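Long-range contact in GDSL-like Lipase/Acylhydrolase family protein (Neisseria meningitidis, PDB 4K7J), which probably removes O-linked acetyl groups from peptidoglycan, as an esterase of the SGNH (GDSL-like) hydrolase family: residues A[235-249]-A[273-287]. Residues are numbered along the deposited sequence; the frame is centred on the assembly and turned at random.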
loop_
_atom_site.group_PDB
_atom_site.type_symbol
_atom_site.label_atom_id
_atom_site.label_comp_id
_atom_site.label_asym_id
_atom_site.label_seq_id
_atom_site.Cartn_x
_atom_site.Cartn_y
_atom_site.Cartn_z
ATOM N N LEU A 235 4.740 0.330 11.309
ATOM C CA LEU A 235 3.477 0.935 10.874
ATOM C C LEU A 235 3.222 2.275 11.577
ATOM O O LEU A 235 2.832 3.266 10.946
ATOM C CB LEU A 235 2.306 -0.021 11.127
ATOM C CG LEU A 235 0.931 0.534 10.746
ATOM C CD1 LEU A 235 0.848 0.851 9.271
ATOM C CD2 LEU A 235 -0.168 -0.413 11.159
ATOM N N ALA A 236 3.450 2.294 12.889
ATOM C CA ALA A 236 3.334 3.521 13.669
ATOM C C ALA A 236 4.158 4.648 13.048
ATOM O O ALA A 236 3.762 5.805 13.097
ATOM C CB ALA A 236 3.761 3.277 15.132
ATOM N N GLN A 237 5.287 4.304 12.433
ATOM C CA GLN A 237 6.204 5.325 11.938
ATOM C C GLN A 237 5.992 5.697 10.484
ATOM O O GLN A 237 6.764 6.478 9.955
ATOM C CB GLN A 237 7.663 4.893 12.139
ATOM C CG GLN A 237 8.080 4.817 13.584
ATOM C CD GLN A 237 9.489 4.310 13.748
ATOM O OE1 GLN A 237 10.441 5.088 13.774
ATOM N NE2 GLN A 237 9.635 2.995 13.856
ATOM N N THR A 238 4.971 5.136 9.834
ATOM C CA THR A 238 4.668 5.502 8.442
ATOM C C THR A 238 3.967 6.847 8.401
ATOM O O THR A 238 4.001 7.553 7.385
ATOM C CB THR A 238 3.721 4.498 7.742
ATOM O OG1 THR A 238 2.514 4.362 8.500
ATOM C CG2 THR A 238 4.371 3.137 7.577
ATOM N N GLY A 239 3.309 7.191 9.503
ATOM C CA GLY A 239 2.524 8.408 9.555
ATOM C C GLY A 239 1.197 8.300 8.817
ATOM O O GLY A 239 0.548 9.314 8.585
ATOM N N ALA A 240 0.797 7.078 8.450
ATOM C CA ALA A 240 -0.435 6.864 7.681
ATOM C C ALA A 240 -1.665 7.423 8.388
ATOM O O ALA A 240 -1.893 7.159 9.568
ATOM C CB ALA A 240 -0.638 5.386 7.386
ATOM N N ASP A 241 -2.470 8.177 7.651
ATOM C CA ASP A 241 -3.707 8.719 8.196
ATOM C C ASP A 241 -4.911 7.910 7.743
ATOM O O ASP A 241 -5.990 8.003 8.331
ATOM C CB ASP A 241 -3.854 10.186 7.783
ATOM C CG ASP A 241 -2.731 11.042 8.333
ATOM O OD1 ASP A 241 -2.476 10.978 9.557
ATOM O OD2 ASP A 241 -2.078 11.731 7.539
ATOM N N LEU A 242 -4.719 7.125 6.687
ATOM C CA LEU A 242 -5.729 6.170 6.230
ATOM C C LEU A 242 -5.007 4.912 5.754
ATOM O O LEU A 242 -4.141 4.987 4.890
ATOM C CB LEU A 242 -6.574 6.765 5.088
ATOM C CG LEU A 242 -7.538 5.812 4.361
ATOM C CD1 LEU A 242 -8.628 5.252 5.294
ATOM C CD2 LEU A 242 -8.173 6.476 3.143
ATOM N N VAL A 243 -5.346 3.768 6.335
ATOM C CA VAL A 243 -4.736 2.501 5.949
ATOM C C VAL A 243 -5.734 1.712 5.118
ATOM O O VAL A 243 -6.837 1.406 5.583
ATOM C CB VAL A 243 -4.351 1.663 7.179
ATOM C CG1 VAL A 243 -3.815 0.275 6.753
ATOM C CG2 VAL A 243 -3.337 2.402 8.030
ATOM N N ILE A 244 -5.358 1.393 3.886
ATOM C CA ILE A 244 -6.205 0.580 3.028
ATOM C C ILE A 244 -5.647 -0.827 2.974
ATOM O O ILE A 244 -4.482 -1.040 2.592
ATOM C CB ILE A 244 -6.285 1.141 1.591
ATOM C CG1 ILE A 244 -6.754 2.596 1.617
ATOM C CG2 ILE A 244 -7.199 0.271 0.725
ATOM C CD1 ILE A 244 -6.940 3.234 0.229
ATOM N N LEU A 245 -6.470 -1.789 3.366
ATOM C CA LEU A 245 -6.099 -3.198 3.270
ATOM C C LEU A 245 -6.802 -3.800 2.063
ATOM O O LEU A 245 -8.038 -3.810 1.982
ATOM C CB LEU A 245 -6.510 -3.946 4.539
ATOM C CG LEU A 245 -5.908 -3.444 5.847
ATOM C CD1 LEU A 245 -6.601 -4.110 7.032
ATOM C CD2 LEU A 245 -4.395 -3.681 5.902
ATOM N N SER A 246 -6.022 -4.282 1.106
ATOM C CA SER A 246 -6.602 -4.839 -0.114
ATOM C C SER A 246 -6.098 -6.264 -0.352
ATOM O O SER A 246 -5.107 -6.474 -1.042
ATOM C CB SER A 246 -6.302 -3.925 -1.319
ATOM O OG SER A 246 -6.824 -4.462 -2.528
ATOM N N TYR A 247 -6.782 -7.239 0.244
ATOM C CA TYR A 247 -6.441 -8.640 0.078
ATOM C C TYR A 247 -7.721 -9.394 -0.251
ATOM O O TYR A 247 -8.758 -8.786 -0.459
ATOM C CB TYR A 247 -5.821 -9.208 1.356
ATOM C CG TYR A 247 -4.469 -8.618 1.763
ATOM C CD1 TYR A 247 -3.280 -9.152 1.281
ATOM C CD2 TYR A 247 -4.394 -7.569 2.669
ATOM C CE1 TYR A 247 -2.054 -8.641 1.669
ATOM C CE2 TYR A 247 -3.172 -7.046 3.072
ATOM C CZ TYR A 247 -2.003 -7.587 2.570
ATOM O OH TYR A 247 -0.787 -7.073 2.965
ATOM N N GLY A 248 -7.657 -10.716 -0.302
ATOM C CA GLY A 248 -8.874 -11.492 -0.479
ATOM C C GLY A 248 -8.808 -12.426 -1.659
ATOM O O GLY A 248 -9.290 -13.552 -1.591
ATOM N N THR A 249 -8.193 -11.961 -2.741
ATOM C CA THR A 249 -8.093 -12.764 -3.958
ATOM C C THR A 249 -7.324 -14.060 -3.739
ATOM O O THR A 249 -7.764 -15.127 -4.147
ATOM C CB THR A 249 -7.453 -11.953 -5.090
ATOM O OG1 THR A 249 -8.297 -10.836 -5.401
ATOM C CG2 THR A 249 -7.272 -12.802 -6.334
ATOM N N ILE A 273 -3.607 -2.469 14.142
ATOM C CA ILE A 273 -3.465 -1.239 13.375
ATOM C C ILE A 273 -3.984 -0.039 14.173
ATOM O O ILE A 273 -3.345 1.014 14.221
ATOM C CB ILE A 273 -4.211 -1.322 12.009
ATOM C CG1 ILE A 273 -3.502 -2.307 11.068
ATOM C CG2 ILE A 273 -4.317 0.054 11.376
ATOM C CD1 ILE A 273 -4.335 -2.706 9.834
ATOM N N ARG A 274 -5.135 -0.209 14.815
ATOM C CA ARG A 274 -5.729 0.870 15.613
ATOM C C ARG A 274 -4.865 1.237 16.811
ATOM O O ARG A 274 -4.684 2.412 17.101
ATOM C CB ARG A 274 -7.134 0.500 16.083
ATOM C CG ARG A 274 -8.150 0.393 14.965
ATOM C CD ARG A 274 -9.563 0.514 15.512
ATOM N NE ARG A 274 -10.561 0.475 14.445
ATOM C CZ ARG A 274 -10.759 1.469 13.585
ATOM N NH1 ARG A 274 -10.016 2.569 13.670
ATOM N NH2 ARG A 274 -11.692 1.371 12.638
ATOM N N ASP A 275 -4.325 0.231 17.493
ATOM C CA ASP A 275 -3.392 0.477 18.598
ATOM C C ASP A 275 -2.166 1.235 18.104
ATOM O O ASP A 275 -1.691 2.156 18.769
ATOM C CB ASP A 275 -2.926 -0.833 19.253
ATOM C CG ASP A 275 -4.053 -1.601 19.936
ATOM O OD1 ASP A 275 -5.179 -1.064 20.067
ATOM O OD2 ASP A 275 -3.798 -2.754 20.354
ATOM N N SER A 276 -1.658 0.850 16.933
ATOM C CA SER A 276 -0.408 1.414 16.427
ATOM C C SER A 276 -0.590 2.797 15.821
ATOM O O SER A 276 0.325 3.619 15.865
ATOM C CB SER A 276 0.252 0.475 15.406
ATOM O OG SER A 276 0.511 -0.788 15.993
ATOM N N LEU A 277 -1.763 3.051 15.253
ATOM C CA LEU A 277 -2.070 4.355 14.663
ATOM C C LEU A 277 -3.476 4.790 15.096
ATOM O O LEU A 277 -4.446 4.617 14.349
ATOM C CB LEU A 277 -1.986 4.292 13.133
ATOM C CG LEU A 277 -0.637 4.120 12.427
ATOM C CD1 LEU A 277 -0.876 3.794 10.958
ATOM C CD2 LEU A 277 0.193 5.389 12.563
ATOM N N PRO A 278 -3.593 5.350 16.312
ATOM C CA PRO A 278 -4.905 5.659 16.897
ATOM C C PRO A 278 -5.697 6.705 16.114
ATOM O O PRO A 278 -6.922 6.723 16.199
ATOM C CB PRO A 278 -4.563 6.197 18.294
ATOM C CG PRO A 278 -3.131 5.832 18.528
ATOM C CD PRO A 278 -2.487 5.777 17.182
ATOM N N ALA A 279 -5.020 7.558 15.357
ATOM C CA ALA A 279 -5.715 8.609 14.624
ATOM C C ALA A 279 -6.042 8.226 13.172
ATOM O O ALA A 279 -6.647 9.017 12.444
ATOM C CB ALA A 279 -4.906 9.911 14.668
ATOM N N ALA A 280 -5.652 7.023 12.747
ATOM C CA ALA A 280 -5.830 6.641 11.345
ATOM C C ALA A 280 -7.214 6.065 11.037
ATOM O O ALA A 280 -7.823 5.408 11.874
ATOM C CB ALA A 280 -4.742 5.653 10.909
ATOM N N GLY A 281 -7.695 6.313 9.826
ATOM C CA GLY A 281 -8.853 5.603 9.320
ATOM C C GLY A 281 -8.408 4.269 8.749
ATOM O O GLY A 281 -7.239 4.100 8.410
ATOM N N ILE A 282 -9.330 3.316 8.664
ATOM C CA ILE A 282 -9.054 2.026 8.042
ATOM C C ILE A 282 -10.122 1.699 6.993
ATOM O O ILE A 282 -11.323 1.835 7.250
ATOM C CB ILE A 282 -9.017 0.908 9.082
ATOM C CG1 ILE A 282 -7.968 1.207 10.156
ATOM C CG2 ILE A 282 -8.718 -0.411 8.419
ATOM C CD1 ILE A 282 -7.958 0.203 11.264
ATOM N N LEU A 283 -9.686 1.281 5.808
ATOM C CA LEU A 283 -10.602 0.882 4.747
ATOM C C LEU A 283 -10.269 -0.527 4.287
ATOM O O LEU A 283 -9.131 -0.806 3.900
ATOM C CB LEU A 283 -10.492 1.824 3.553
ATOM C CG LEU A 283 -11.213 1.291 2.299
ATOM C CD1 LEU A 283 -12.716 1.426 2.442
ATOM C CD2 LEU A 283 -10.737 1.952 1.019
ATOM N N ILE A 284 -11.250 -1.416 4.342
ATOM C CA ILE A 284 -11.076 -2.773 3.830
ATOM C C ILE A 284 -11.680 -2.890 2.431
ATOM O O ILE A 284 -12.876 -2.630 2.223
ATOM C CB ILE A 284 -11.687 -3.816 4.783
ATOM C CG1 ILE A 284 -10.819 -3.913 6.044
ATOM C CG2 ILE A 284 -11.813 -5.169 4.093
ATOM C CD1 ILE A 284 -11.373 -4.800 7.129
ATOM N N ILE A 285 -10.840 -3.255 1.470
ATOM C CA ILE A 285 -11.282 -3.465 0.100
ATOM C C ILE A 285 -11.696 -4.923 -0.095
ATOM O O ILE A 285 -10.852 -5.817 -0.124
ATOM C CB ILE A 285 -10.191 -3.082 -0.903
ATOM C CG1 ILE A 285 -9.966 -1.568 -0.860
ATOM C CG2 ILE A 285 -10.602 -3.502 -2.315
ATOM C CD1 ILE A 285 -9.150 -1.039 -2.015
ATOM N N GLY A 286 -13.002 -5.163 -0.189
ATOM C CA GLY A 286 -13.498 -6.509 -0.419
ATOM C C GLY A 286 -12.965 -7.036 -1.736
ATOM O O GLY A 286 -12.831 -6.276 -2.693
ATOM N N ALA A 287 -12.639 -8.324 -1.783
ATOM C CA ALA A 287 -12.060 -8.911 -2.982
ATOM C C ALA A 287 -12.952 -8.708 -4.222
ATOM O O ALA A 287 -14.185 -8.775 -4.123
ATOM C CB ALA A 287 -11.784 -10.380 -2.758
HETATM O O HOH W 1 -5.283 11.229 11.244
HETATM O O HOH W 2 -8.869 -6.508 1.888
#
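Leu277 overlaps Leu235 with its CD1 methyl, which lies 3.7 Å from Leu235 CG and also meets Ala240 CB and Val243 CG2. Just past the end of helix 259-276, this leucine packs between helix 231-236 and the parallel strands of an SGNH-hydrolase alpha/beta fold, in which strands 242-246 and 281-286 are neighbours connected by a beta-alpha-beta crossover through helix 259-276. Five backbone hydrogen bonds join the strands, the first from Gly281 N to Asp241 O at 2.8 Å and the last from Ile285 N to Leu245 O. Beneath the helix, Ile273 and Leu245 reach toward each other tip to tip, CD1 to CD1 at 3.9 Å; the extended CG1-CD1 arm of isoleucine (chi2 166°) and the forked end of leucine suit this span. On the other face of the sheet from Leu245, Ile244 lies beside Leu283, and the torsion setting its CG2 anti to the backbone N turns this methyl toward Ile285, 3.6 Å from CD1. Leu242 CD1 packs against Gly281 C and O, close to where a side chain would begin, which suits a glycine. Past the strands, Gly248 passes close to Ala287 CB, and Thr249 OG1 hydrogen-bonds His63. A water bridges the strand ends, its oxygen accepting from Tyr247 N at 2.8 Å.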